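Local coordinates for protein 4-hydroxy-tetrahydrodipicolinate synthase (Methanocaldococcus jannaschii DSM 2661, PDB 2YXG) that probably catalyses the condensation of pyruvate with aspartate semialdehyde to 4-hydroxy-tetrahydrodipicolinate, a step of lysine biosynthesis, and works as a homotetramer, at residues 39-44 against 56-61; 74-79 against 86-91; 101-106 against 112-117. All blocks are in the same frame, centred on the assembly; numbering follows the deposited sequence.

Contact 1 of 3, residues 39-44 against 56-61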
ATOM      1  N   VAL A  39     -29.255   9.677  -4.573  1.00 23.48           N
ATOM      2  CA  VAL A  39     -28.251  10.327  -3.795  1.00 22.82           C
ATOM      3  C   VAL A  39     -27.820  11.645  -4.478  1.00 23.04           C
ATOM      4  O   VAL A  39     -27.188  11.612  -5.542  1.00 22.37           O
ATOM      5  CB  VAL A  39     -27.056   9.375  -3.539  1.00 22.93           C
ATOM      6  CG1 VAL A  39     -26.056  10.013  -2.613  1.00 22.31           C
ATOM      7  CG2 VAL A  39     -27.546   8.052  -2.967  1.00 22.64           C
ATOM      8  N   ALA A  40     -28.170  12.794  -3.867  1.00 22.95           N
ATOM      9  CA  ALA A  40     -27.837  14.097  -4.458  1.00 23.26           C
ATOM     10  C   ALA A  40     -26.592  14.710  -3.873  1.00 23.57           C
ATOM     11  O   ALA A  40     -26.360  14.657  -2.653  1.00 22.84           O
ATOM     12  CB  ALA A  40     -29.012  15.118  -4.315  1.00 23.61           C
ATOM     13  N   VAL A  41     -25.831  15.357  -4.761  1.00 24.13           N
ATOM     14  CA  VAL A  41     -24.663  16.148  -4.397  1.00 23.54           C
ATOM     15  C   VAL A  41     -23.661  15.385  -3.488  1.00 23.73           C
ATOM     16  O   VAL A  41     -23.232  15.924  -2.459  1.00 24.90           O
ATOM     17  CB  VAL A  41     -25.043  17.554  -3.785  1.00 24.06           C
ATOM     18  CG1 VAL A  41     -25.847  18.402  -4.756  1.00 22.21           C
ATOM     19  CG2 VAL A  41     -25.785  17.445  -2.487  1.00 22.73           C
ATOM     20  N   GLY A  42     -23.341  14.136  -3.852  1.00 23.03           N
ATOM     21  CA  GLY A  42     -22.172  13.419  -3.301  1.00 22.21           C
ATOM     22  C   GLY A  42     -21.034  13.619  -4.287  1.00 23.11           C
ATOM     23  O   GLY A  42     -21.099  14.515  -5.132  1.00 22.70           O
ATOM     24  N   THR A  43     -19.999  12.789  -4.189  1.00 22.92           N
ATOM     25  CA  THR A  43     -18.819  12.881  -5.041  1.00 22.88           C
ATOM     26  C   THR A  43     -19.170  12.841  -6.527  1.00 22.46           C
ATOM     27  O   THR A  43     -18.683  13.626  -7.298  1.00 23.00           O
ATOM     28  CB  THR A  43     -17.821  11.739  -4.744  1.00 22.91           C
ATOM     29  OG1 THR A  43     -17.644  11.641  -3.335  1.00 24.45           O
ATOM     30  CG2 THR A  43     -16.445  12.032  -5.420  1.00 25.27           C
ATOM     31  N   THR A  44     -20.012  11.908  -6.926  1.00 22.45           N
ATOM     32  CA  THR A  44     -20.415  11.794  -8.329  1.00 21.59           C
ATOM     33  C   THR A  44     -21.101  13.109  -8.810  1.00 22.39           C
ATOM     34  O   THR A  44     -20.935  13.514  -9.973  1.00 22.09           O
ATOM     35  CB  THR A  44     -21.312  10.546  -8.523  1.00 20.51           C
ATOM     36  OG1 THR A  44     -20.688   9.404  -7.873  1.00 20.46           O
ATOM     37  CG2 THR A  44     -21.510  10.253  -9.986  1.00 21.34           C
ATOM     38  N   LYS A  56     -27.275  23.743  -2.031  1.00 28.54           N
ATOM     39  CA  LYS A  56     -28.592  23.824  -1.414  1.00 28.54           C
ATOM     40  C   LYS A  56     -29.642  23.707  -2.484  1.00 28.15           C
ATOM     41  O   LYS A  56     -30.580  22.930  -2.329  1.00 28.39           O
ATOM     42  CB  LYS A  56     -28.772  25.099  -0.568  1.00 28.43           C
ATOM     43  CG  LYS A  56     -27.704  25.266   0.526  1.00 31.13           C
ATOM     44  CD  LYS A  56     -28.183  25.925   1.815  1.00 36.73           C
ATOM     45  CE  LYS A  56     -27.577  27.274   2.075  1.00 42.83           C
ATOM     46  NZ  LYS A  56     -27.464  27.586   3.571  1.00 44.95           N
ATOM     47  N   LYS A  57     -29.474  24.448  -3.578  1.00 27.97           N
ATOM     48  CA  LYS A  57     -30.482  24.507  -4.608  1.00 28.11           C
ATOM     49  C   LYS A  57     -30.546  23.167  -5.279  1.00 27.52           C
ATOM     50  O   LYS A  57     -31.616  22.762  -5.688  1.00 26.90           O
ATOM     51  CB  LYS A  57     -30.156  25.560  -5.672  1.00 29.54           C
ATOM     52  CG  LYS A  57     -30.327  27.021  -5.308  1.00 34.17           C
ATOM     53  CD  LYS A  57     -31.806  27.364  -5.126  1.00 42.50           C
ATOM     54  CE  LYS A  57     -32.429  28.076  -6.352  1.00 48.72           C
ATOM     55  NZ  LYS A  57     -33.848  28.541  -5.988  1.00 52.09           N
ATOM     56  N   VAL A  58     -29.400  22.485  -5.456  1.00 26.74           N
ATOM     57  CA  VAL A  58     -29.482  21.135  -6.082  1.00 25.87           C
ATOM     58  C   VAL A  58     -30.299  20.172  -5.225  1.00 25.20           C
ATOM     59  O   VAL A  58     -31.158  19.514  -5.757  1.00 25.12           O
ATOM     60  CB  VAL A  58     -28.129  20.482  -6.463  1.00 25.23           C
ATOM     61  CG1 VAL A  58     -28.378  19.028  -6.917  1.00 25.13           C
ATOM     62  CG2 VAL A  58     -27.437  21.269  -7.573  1.00 24.54           C
ATOM     63  N   ILE A  59     -30.031  20.077  -3.926  1.00 25.80           N
ATOM     64  CA  ILE A  59     -30.833  19.202  -3.045  1.00 27.17           C
ATOM     65  C   ILE A  59     -32.338  19.547  -3.110  1.00 27.70           C
ATOM     66  O   ILE A  59     -33.213  18.662  -3.270  1.00 28.36           O
ATOM     67  CB  ILE A  59     -30.290  19.186  -1.582  1.00 28.16           C
ATOM     68  CG1 ILE A  59     -28.947  18.446  -1.509  1.00 27.62           C
ATOM     69  CG2 ILE A  59     -31.284  18.465  -0.629  1.00 30.33           C
ATOM     70  CD1 ILE A  59     -28.141  18.717  -0.243  1.00 26.52           C
ATOM     71  N   GLU A  60     -32.628  20.848  -3.026  1.00 28.24           N
ATOM     72  CA  GLU A  60     -33.975  21.413  -3.144  1.00 27.72           C
ATOM     73  C   GLU A  60     -34.625  20.940  -4.435  1.00 26.50           C
ATOM     74  O   GLU A  60     -35.761  20.450  -4.422  1.00 24.84           O
ATOM     75  CB  GLU A  60     -33.865  22.945  -3.150  1.00 28.30           C
ATOM     76  CG  GLU A  60     -35.048  23.672  -2.475  1.00 36.79           C
ATOM     77  CD  GLU A  60     -35.398  25.024  -3.122  1.00 41.51           C
ATOM     78  OE1 GLU A  60     -34.940  25.321  -4.268  1.00 44.93           O
ATOM     79  OE2 GLU A  60     -36.146  25.796  -2.485  1.00 47.73           O
ATOM     80  N   LYS A  61     -33.909  21.058  -5.564  1.00 25.13           N
ATOM     81  CA  LYS A  61     -34.504  20.638  -6.834  1.00 24.95           C
ATOM     82  C   LYS A  61     -34.818  19.124  -6.806  1.00 25.42           C
ATOM     83  O   LYS A  61     -35.908  18.662  -7.232  1.00 24.27           O
ATOM     84  CB  LYS A  61     -33.627  21.037  -8.007  1.00 24.69           C
ATOM     85  CG  LYS A  61     -34.171  20.589  -9.386  1.00 26.55           C
ATOM     86  CD  LYS A  61     -35.222  21.619  -9.920  1.00 28.96           C
ATOM     87  CE  LYS A  61     -36.051  21.039 -11.087  1.00 28.48           C
ATOM     88  NZ  LYS A  61     -36.942  22.073 -11.697  1.00 32.77           N
TER
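V41 meets the helix with both of its methyls, one for each of two successive helical residues. Its CG1 presses against the CG1 of V58 at 3.4 Å, and its CG2 reaches I59 CG1 and CD1, each at 3.5 Å, so the branched end of V41 straddles the ridge made by V58 and I59. All three carbon pairs are tighter than ordinary van der Waals contact. The backbone of V41 sits in the left-handed helical region (phi 51°), unusual for a beta-branched residue; the chain turns here just after the strand and brings the side chain round to the helix. With chi1 at -60°, CG1 lies anti to the carbonyl carbon, while CG2 takes the crowded position between the backbone N and the carbonyl carbon.

On the helix, V58 has its CG1 anti to the backbone N and facing V41; the two valines slide past each other in opposite directions. I59 does it differently: its CA-CB bond does not aim at the strand, but CG1 and CD1 swing inward and cross V41 at about a right angle. The same CG1 lies 4.4 Å from the CB of A40, a looser touch that extends the apolar patch back onto the strand.

This is the strand-to-helix packing of a beta-alpha-beta unit of the TIM barrel, strand 37-40 against helix 52-66. A40 pairs through its backbone with I73 and G75 on strand 71-75, and V39 with P7 and I9 on the other flank. The helix is wedged between two others, V58 packing on L23 of helix 20-32 and I59 on V94 of helix 81-94, while the loop runs on to T43, predicted to be part of the proton relay, whose hydroxyl bonds to Y106 OH of the second subunit.

Contact 2 of 3, residues 74-79 against 86-91; sequences AGAGSN and ELSVFA
The hydroxyl of S88 is joined to the carbonyl of A76 by a water that donates to both, 3.0 Å to S88 OG and 2.7 Å to A76 O. S88 OG has a second partner, the carbonyl of A84 one turn back in the same helix, so two groups grip this buried oxygen. The torsion suits the double role: at chi1 -59° the hydroxyl stands beside its own backbone N, turned back along the helix, and still faces the water. The direct gap from S88 OG to A76 O is 4.0 Å, too wide for a bond, and the water bridges it.

Around this polar link the packing is close and uses very small side chains. The CB of A76 comes within 3.4 Å of L87 CB, tighter than usual van der Waals contact, and the two backbones approach to 4.8 Å between their CA atoms. From there L87 carries its branch on along the loop, and its CD1 rests 3.6 Å from the carbonyl oxygen of G77. Further back on the strand, A74 and A91 touch methyl to methyl, CB to CB at 3.7 Å. The helix thus leans in toward the loop at L87, and nothing larger than a methyl separates strand from helix at the alanine pair.

Neighbouring elements complete the packing: V99 of strand 98-102 touches A76, S88 and A91, and I59 of helix 52-66 touches A74. S78 OG, further along the loop, bonds to C80 N and E83 OE1 at the start of the helix. This is the strand, loop and helix portion of a beta-alpha-beta unit of a TIM barrel, with the loop at the catalytic end: G77 lies about 8 Å from the side chain of Y132, the predicted proton donor/acceptor.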
ATOM      1  N   ALA A  74     -29.472  13.076   0.823  1.00 22.93           N
ATOM      2  CA  ALA A  74     -28.734  14.315   0.520  1.00 22.08           C
ATOM      3  C   ALA A  74     -27.299  14.194   1.005  1.00 21.64           C
ATOM      4  O   ALA A  74     -27.048  13.851   2.171  1.00 21.76           O
ATOM      5  CB  ALA A  74     -29.428  15.493   1.165  1.00 21.77           C
ATOM      6  N   GLY A  75     -26.341  14.431   0.113  1.00 21.29           N
ATOM      7  CA  GLY A  75     -24.944  14.436   0.543  1.00 21.14           C
ATOM      8  C   GLY A  75     -24.809  15.678   1.435  1.00 20.83           C
ATOM      9  O   GLY A  75     -25.322  16.745   1.098  1.00 21.58           O
ATOM     10  N   ALA A  76     -24.186  15.511   2.588  1.00 21.03           N
ATOM     11  CA  ALA A  76     -24.052  16.595   3.601  1.00 21.36           C
ATOM     12  C   ALA A  76     -22.798  16.389   4.443  1.00 21.44           C
ATOM     13  O   ALA A  76     -22.705  16.852   5.556  1.00 22.53           O
ATOM     14  CB  ALA A  76     -25.320  16.683   4.511  1.00 20.55           C
ATOM     15  N   GLY A  77     -21.823  15.686   3.892  1.00 22.33           N
ATOM     16  CA  GLY A  77     -20.579  15.460   4.582  1.00 22.76           C
ATOM     17  C   GLY A  77     -19.600  16.603   4.329  1.00 23.12           C
ATOM     18  O   GLY A  77     -19.717  17.358   3.354  1.00 22.97           O
ATOM     19  N   SER A  78     -18.635  16.708   5.237  1.00 22.61           N
ATOM     20  CA  SER A  78     -17.575  17.697   5.172  1.00 21.04           C
ATOM     21  C   SER A  78     -16.462  17.205   6.055  1.00 19.70           C
ATOM     22  O   SER A  78     -16.665  16.365   6.925  1.00 20.13           O
ATOM     23  CB  SER A  78     -18.073  19.043   5.689  1.00 19.48           C
ATOM     24  OG  SER A  78     -16.968  19.911   5.710  1.00 22.36           O
ATOM     25  N   ASN A  79     -15.254  17.673   5.807  1.00 20.03           N
ATOM     26  CA  ASN A  79     -14.146  17.396   6.742  1.00 19.75           C
ATOM     27  C   ASN A  79     -14.101  18.470   7.869  1.00 20.52           C
ATOM     28  O   ASN A  79     -13.147  18.553   8.630  1.00 20.22           O
ATOM     29  CB  ASN A  79     -12.794  17.248   5.975  1.00 19.05           C
ATOM     30  CG  ASN A  79     -12.322  18.535   5.387  1.00 20.35           C
ATOM     31  OD1 ASN A  79     -13.050  19.555   5.421  1.00 21.26           O
ATOM     32  ND2 ASN A  79     -11.087  18.546   4.874  1.00 18.15           N
ATOM     33  N   GLU A  86     -24.361  21.858   9.724  1.00 25.82           N
ATOM     34  CA  GLU A  86     -25.061  22.781   8.897  1.00 26.74           C
ATOM     35  C   GLU A  86     -25.687  22.130   7.665  1.00 27.13           C
ATOM     36  O   GLU A  86     -26.890  22.331   7.432  1.00 27.95           O
ATOM     37  CB  GLU A  86     -24.102  23.877   8.501  1.00 26.77           C
ATOM     38  CG  GLU A  86     -24.777  25.160   8.174  1.00 34.78           C
ATOM     39  CD  GLU A  86     -23.837  26.130   7.433  1.00 47.51           C
ATOM     40  OE1 GLU A  86     -22.642  26.264   7.876  1.00 51.55           O
ATOM     41  OE2 GLU A  86     -24.299  26.749   6.421  1.00 50.23           O
ATOM     42  N   LEU A  87     -24.912  21.349   6.892  1.00 25.47           N
ATOM     43  CA  LEU A  87     -25.449  20.687   5.696  1.00 25.57           C
ATOM     44  C   LEU A  87     -26.558  19.689   6.037  1.00 24.08           C
ATOM     45  O   LEU A  87     -27.514  19.528   5.282  1.00 22.82           O
ATOM     46  CB  LEU A  87     -24.345  19.959   4.862  1.00 25.97           C
ATOM     47  CG  LEU A  87     -23.309  20.861   4.153  1.00 29.15           C
ATOM     48  CD1 LEU A  87     -22.091  20.085   3.654  1.00 29.71           C
ATOM     49  CD2 LEU A  87     -23.960  21.604   2.986  1.00 30.27           C
ATOM     50  N   SER A  88     -26.399  19.018   7.171  1.00 23.45           N
ATOM     51  CA  SER A  88     -27.341  17.992   7.613  1.00 23.61           C
ATOM     52  C   SER A  88     -28.669  18.610   8.029  1.00 22.99           C
ATOM     53  O   SER A  88     -29.734  18.121   7.658  1.00 21.56           O
ATOM     54  CB  SER A  88     -26.742  17.196   8.790  1.00 23.43           C
ATOM     55  OG  SER A  88     -25.509  16.565   8.398  1.00 25.84           O
ATOM     56  N   VAL A  89     -28.572  19.674   8.825  1.00 23.79           N
ATOM     57  CA  VAL A  89     -29.743  20.429   9.274  1.00 24.17           C
ATOM     58  C   VAL A  89     -30.490  20.960   8.048  1.00 24.18           C
ATOM     59  O   VAL A  89     -31.734  20.863   7.966  1.00 24.44           O
ATOM     60  CB  VAL A  89     -29.336  21.565  10.230  1.00 25.39           C
ATOM     61  CG1 VAL A  89     -30.507  22.624  10.407  1.00 25.19           C
ATOM     62  CG2 VAL A  89     -28.890  20.975  11.583  1.00 26.17           C
ATOM     63  N   PHE A  90     -29.742  21.471   7.084  1.00 23.36           N
ATOM     64  CA  PHE A  90     -30.354  21.889   5.850  1.00 23.94           C
ATOM     65  C   PHE A  90     -31.070  20.753   5.079  1.00 24.11           C
ATOM     66  O   PHE A  90     -32.171  20.937   4.568  1.00 22.82           O
ATOM     67  CB  PHE A  90     -29.380  22.555   4.903  1.00 23.42           C
ATOM     68  CG  PHE A  90     -30.028  22.879   3.572  1.00 27.97           C
ATOM     69  CD1 PHE A  90     -30.796  24.050   3.424  1.00 25.77           C
ATOM     70  CD2 PHE A  90     -29.960  21.965   2.499  1.00 29.07           C
ATOM     71  CE1 PHE A  90     -31.407  24.346   2.217  1.00 28.15           C
ATOM     72  CE2 PHE A  90     -30.600  22.236   1.307  1.00 30.58           C
ATOM     73  CZ  PHE A  90     -31.322  23.436   1.152  1.00 26.78           C
ATOM     74  N   ALA A  91     -30.439  19.586   4.980  1.00 23.89           N
ATOM     75  CA  ALA A  91     -31.073  18.475   4.296  1.00 23.36           C
ATOM     76  C   ALA A  91     -32.399  18.123   4.998  1.00 23.58           C
ATOM     77  O   ALA A  91     -33.367  17.758   4.362  1.00 23.24           O
ATOM     78  CB  ALA A  91     -30.149  17.300   4.264  1.00 22.89           C
TER
HETATM   79  O   HOH W   1     -23.157  14.984   7.443  1.00 19.97           O

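Contact 3 of 3, residues 101-106 against 112-117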
ATOM      1  N   SER A 101     -23.211  10.962   4.650  1.00 20.09           N
ATOM      2  CA  SER A 101     -22.210  11.717   5.369  1.00 19.84           C
ATOM      3  C   SER A 101     -20.798  11.008   5.297  1.00 19.59           C
ATOM      4  O   SER A 101     -20.556   9.976   5.928  1.00 19.97           O
ATOM      5  CB  SER A 101     -22.698  11.902   6.810  1.00 18.12           C
ATOM      6  OG  SER A 101     -21.814  12.736   7.528  1.00 17.93           O
ATOM      7  N   ILE A 102     -19.895  11.554   4.507  1.00 19.11           N
ATOM      8  CA  ILE A 102     -18.585  10.932   4.266  1.00 18.39           C
ATOM      9  C   ILE A 102     -17.657  11.169   5.461  1.00 19.95           C
ATOM     10  O   ILE A 102     -17.722  12.227   6.139  1.00 19.60           O
ATOM     11  CB  ILE A 102     -17.956  11.508   2.939  1.00 18.92           C
ATOM     12  CG1 ILE A 102     -16.731  10.684   2.456  1.00 19.44           C
ATOM     13  CG2 ILE A 102     -17.655  13.023   3.089  1.00 15.98           C
ATOM     14  CD1 ILE A 102     -16.307  10.957   0.975  1.00 18.78           C
ATOM     15  N   THR A 103     -16.795  10.181   5.748  1.00 19.77           N
ATOM     16  CA  THR A 103     -15.748  10.417   6.710  1.00 19.40           C
ATOM     17  C   THR A 103     -14.951  11.646   6.185  1.00 19.76           C
ATOM     18  O   THR A 103     -14.622  11.702   4.988  1.00 19.64           O
ATOM     19  CB  THR A 103     -14.786   9.219   6.834  1.00 20.15           C
ATOM     20  OG1 THR A 103     -14.032   9.112   5.612  1.00 20.32           O
ATOM     21  CG2 THR A 103     -15.562   7.854   7.086  1.00 18.48           C
ATOM     22  N   PRO A 104     -14.640  12.618   7.069  1.00 18.84           N
ATOM     23  CA  PRO A 104     -13.728  13.727   6.724  1.00 18.60           C
ATOM     24  C   PRO A 104     -12.493  13.241   5.991  1.00 19.36           C
ATOM     25  O   PRO A 104     -11.868  12.266   6.406  1.00 19.98           O
ATOM     26  CB  PRO A 104     -13.310  14.256   8.107  1.00 18.09           C
ATOM     27  CG  PRO A 104     -14.606  14.131   8.901  1.00 17.31           C
ATOM     28  CD  PRO A 104     -15.104  12.729   8.469  1.00 17.97           C
ATOM     29  N   TYR A 105     -12.123  13.954   4.932  1.00 19.07           N
ATOM     30  CA  TYR A 105     -11.048  13.547   4.030  1.00 19.67           C
ATOM     31  C   TYR A 105      -9.919  14.522   4.321  1.00 19.90           C
ATOM     32  O   TYR A 105     -10.167  15.569   4.923  1.00 19.38           O
ATOM     33  CB  TYR A 105     -11.505  13.689   2.548  1.00 19.33           C
ATOM     34  CG  TYR A 105     -12.434  14.851   2.374  1.00 17.99           C
ATOM     35  CD1 TYR A 105     -11.938  16.137   2.131  1.00 16.38           C
ATOM     36  CD2 TYR A 105     -13.818  14.687   2.541  1.00 16.75           C
ATOM     37  CE1 TYR A 105     -12.831  17.227   2.007  1.00 15.32           C
ATOM     38  CE2 TYR A 105     -14.701  15.756   2.459  1.00 18.35           C
ATOM     39  CZ  TYR A 105     -14.212  17.022   2.187  1.00 19.44           C
ATOM     40  OH  TYR A 105     -15.101  18.105   2.059  1.00 25.01           O
ATOM     41  N   TYR A 106      -8.703  14.162   3.906  1.00 18.99           N
ATOM     42  CA  TYR A 106      -7.550  15.004   3.982  1.00 20.11           C
ATOM     43  C   TYR A 106      -7.021  15.311   5.415  1.00 19.79           C
ATOM     44  O   TYR A 106      -5.841  15.126   5.678  1.00 18.11           O
ATOM     45  CB  TYR A 106      -7.746  16.237   3.105  1.00 21.94           C
ATOM     46  CG  TYR A 106      -6.893  17.442   3.395  1.00 27.40           C
ATOM     47  CD1 TYR A 106      -5.471  17.395   3.308  1.00 31.42           C
ATOM     48  CD2 TYR A 106      -7.496  18.640   3.728  1.00 28.63           C
ATOM     49  CE1 TYR A 106      -4.692  18.524   3.593  1.00 31.20           C
ATOM     50  CE2 TYR A 106      -6.735  19.785   3.968  1.00 32.09           C
ATOM     51  CZ  TYR A 106      -5.338  19.732   3.926  1.00 31.90           C
ATOM     52  OH  TYR A 106      -4.613  20.940   4.182  1.00 33.78           O
ATOM     53  N   GLU A 112     -11.693   8.122  17.118  1.00 21.95           N
ATOM     54  CA  GLU A 112     -12.461   8.837  18.149  1.00 22.25           C
ATOM     55  C   GLU A 112     -12.925  10.173  17.573  1.00 21.09           C
ATOM     56  O   GLU A 112     -14.068  10.627  17.811  1.00 19.65           O
ATOM     57  CB  GLU A 112     -11.580   8.989  19.415  1.00 22.54           C
ATOM     58  CG  GLU A 112     -12.247   9.634  20.644  1.00 28.21           C
ATOM     59  CD  GLU A 112     -13.639   9.038  21.010  1.00 32.78           C
ATOM     60  OE1 GLU A 112     -13.877   7.790  20.875  1.00 30.63           O
ATOM     61  OE2 GLU A 112     -14.494   9.850  21.439  1.00 32.39           O
ATOM     62  N   GLY A 113     -12.041  10.784  16.774  1.00 20.25           N
ATOM     63  CA  GLY A 113     -12.393  12.020  16.033  1.00 19.04           C
ATOM     64  C   GLY A 113     -13.547  11.777  15.078  1.00 18.34           C
ATOM     65  O   GLY A 113     -14.499  12.546  15.025  1.00 16.67           O
ATOM     66  N   LEU A 114     -13.476  10.673  14.356  1.00 18.22           N
ATOM     67  CA  LEU A 114     -14.623  10.220  13.540  1.00 19.28           C
ATOM     68  C   LEU A 114     -15.891   9.995  14.328  1.00 18.94           C
ATOM     69  O   LEU A 114     -16.946  10.412  13.888  1.00 19.14           O
ATOM     70  CB  LEU A 114     -14.285   8.941  12.744  1.00 18.40           C
ATOM     71  CG  LEU A 114     -13.196   9.044  11.655  1.00 19.62           C
ATOM     72  CD1 LEU A 114     -12.834   7.654  11.095  1.00 18.45           C
ATOM     73  CD2 LEU A 114     -13.664   9.973  10.507  1.00 19.30           C
ATOM     74  N   ARG A 115     -15.803   9.291  15.463  1.00 20.55           N
ATOM     75  CA  ARG A 115     -16.993   9.037  16.285  1.00 20.96           C
ATOM     76  C   ARG A 115     -17.628  10.360  16.700  1.00 20.97           C
ATOM     77  O   ARG A 115     -18.821  10.566  16.576  1.00 21.78           O
ATOM     78  CB  ARG A 115     -16.641   8.168  17.494  1.00 21.14           C
ATOM     79  CG  ARG A 115     -17.832   7.539  18.302  1.00 21.11           C
ATOM     80  CD  ARG A 115     -17.360   6.982  19.706  1.00 24.10           C
ATOM     81  NE  ARG A 115     -16.836   8.067  20.563  1.00 31.65           N
ATOM     82  CZ  ARG A 115     -17.603   9.039  21.069  1.00 34.13           C
ATOM     83  NH1 ARG A 115     -18.922   9.027  20.855  1.00 32.19           N
ATOM     84  NH2 ARG A 115     -17.068  10.014  21.792  1.00 33.29           N
ATOM     85  N   LYS A 116     -16.811  11.278  17.177  1.00 22.64           N
ATOM     86  CA  LYS A 116     -17.295  12.548  17.701  1.00 23.44           C
ATOM     87  C   LYS A 116     -17.896  13.362  16.567  1.00 22.23           C
ATOM     88  O   LYS A 116     -19.005  13.891  16.694  1.00 22.61           O
ATOM     89  CB  LYS A 116     -16.139  13.328  18.292  1.00 23.98           C
ATOM     90  CG  LYS A 116     -15.752  13.009  19.737  1.00 28.60           C
ATOM     91  CD  LYS A 116     -14.625  13.998  20.189  1.00 26.71           C
ATOM     92  CE  LYS A 116     -14.551  14.107  21.684  1.00 34.92           C
ATOM     93  NZ  LYS A 116     -13.657  13.049  22.263  1.00 39.03           N
ATOM     94  N   HIS A 117     -17.156  13.465  15.455  1.00 21.20           N
ATOM     95  CA  HIS A 117     -17.699  14.027  14.212  1.00 19.58           C
ATOM     96  C   HIS A 117     -19.079  13.481  13.851  1.00 19.18           C
ATOM     97  O   HIS A 117     -20.024  14.268  13.739  1.00 17.76           O
ATOM     98  CB  HIS A 117     -16.724  13.863  13.041  1.00 19.44           C
ATOM     99  CG  HIS A 117     -17.225  14.437  11.747  1.00 18.15           C
ATOM    100  ND1 HIS A 117     -17.896  13.681  10.806  1.00 17.85           N
ATOM    101  CD2 HIS A 117     -17.122  15.684  11.226  1.00 12.19           C
ATOM    102  CE1 HIS A 117     -18.174  14.441   9.754  1.00 15.89           C
ATOM    103  NE2 HIS A 117     -17.727  15.663   9.991  1.00 15.70           N
TER
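P104 sets the CG-CD edge of its ring over one face of the H117 imidazole, with CG above the centre, 3.6 Å from the ring centroid and only 6° off the normal, a CH-pi contact. The ring is carried there by a side chain extended away from its own backbone N (chi1 -179°), and the proline and histidine come at each other from opposite directions. The next atom of the pyrrolidine ring, CD, rests on L114 CD2 at 3.7 Å. That same methyl reaches T103 CB at 3.9 Å, so one branch of L114 fills the angle between the threonine and the proline. This is the tight part, and every residue in it is buried. An alanine in place of H117 would strip P104 CG of the flat surface it lies on and would probably open a gap between the proline and T81 and A84 of helix 81-94, which the imidazole now also touches.

The far side of the helix is looser and partly exposed, and its business is with itself rather than the strand. R115 grips E112 side-on: NE to OE1 at 3.0 Å and nearly straight (167°), NH2 to the syn lone pair of OE2 at 2.6 Å. K116 NZ adds a weak bond to the same OE2 at 3.4 Å, so two positive side chains probably share one carboxylate, which lies nearer the arginine.

Helix 111-124 packs on the end of strand 98-102 between helix 81-94 and helix 144-153, where L149 and L150 meet R115. The strand pairs through S101 with V130 and Y132, and the loop runs out to the subunit interface: Y105 stacks on Y106 of the second subunit, and Y106, predicted to belong to the proton relay, accepts a bond from R137 NE of the second subunit at its carbonyl.

The three contacts repeat one construction, barrel strand and loop against the following helix, on neighbouring strands 37-40, 71-75 and 98-102. All are buried, but their centres lie progressively farther from that of the chain, about 11, 14 and 17 Å. Contact 1 is purely aliphatic, contact 2 adds a water bridge between small residues, and contact 3 combines a ring face with an ion cluster on its outer side. Contacts 1 and 2 join where V41 CG2 and I59 CD1 both pack on G75 O, and K56 packs on F90 between their helices. Contacts 2 and 3 meet where N79 ND2 probably bonds to Y105 O. Contacts 1 and 3 do not touch within the chain.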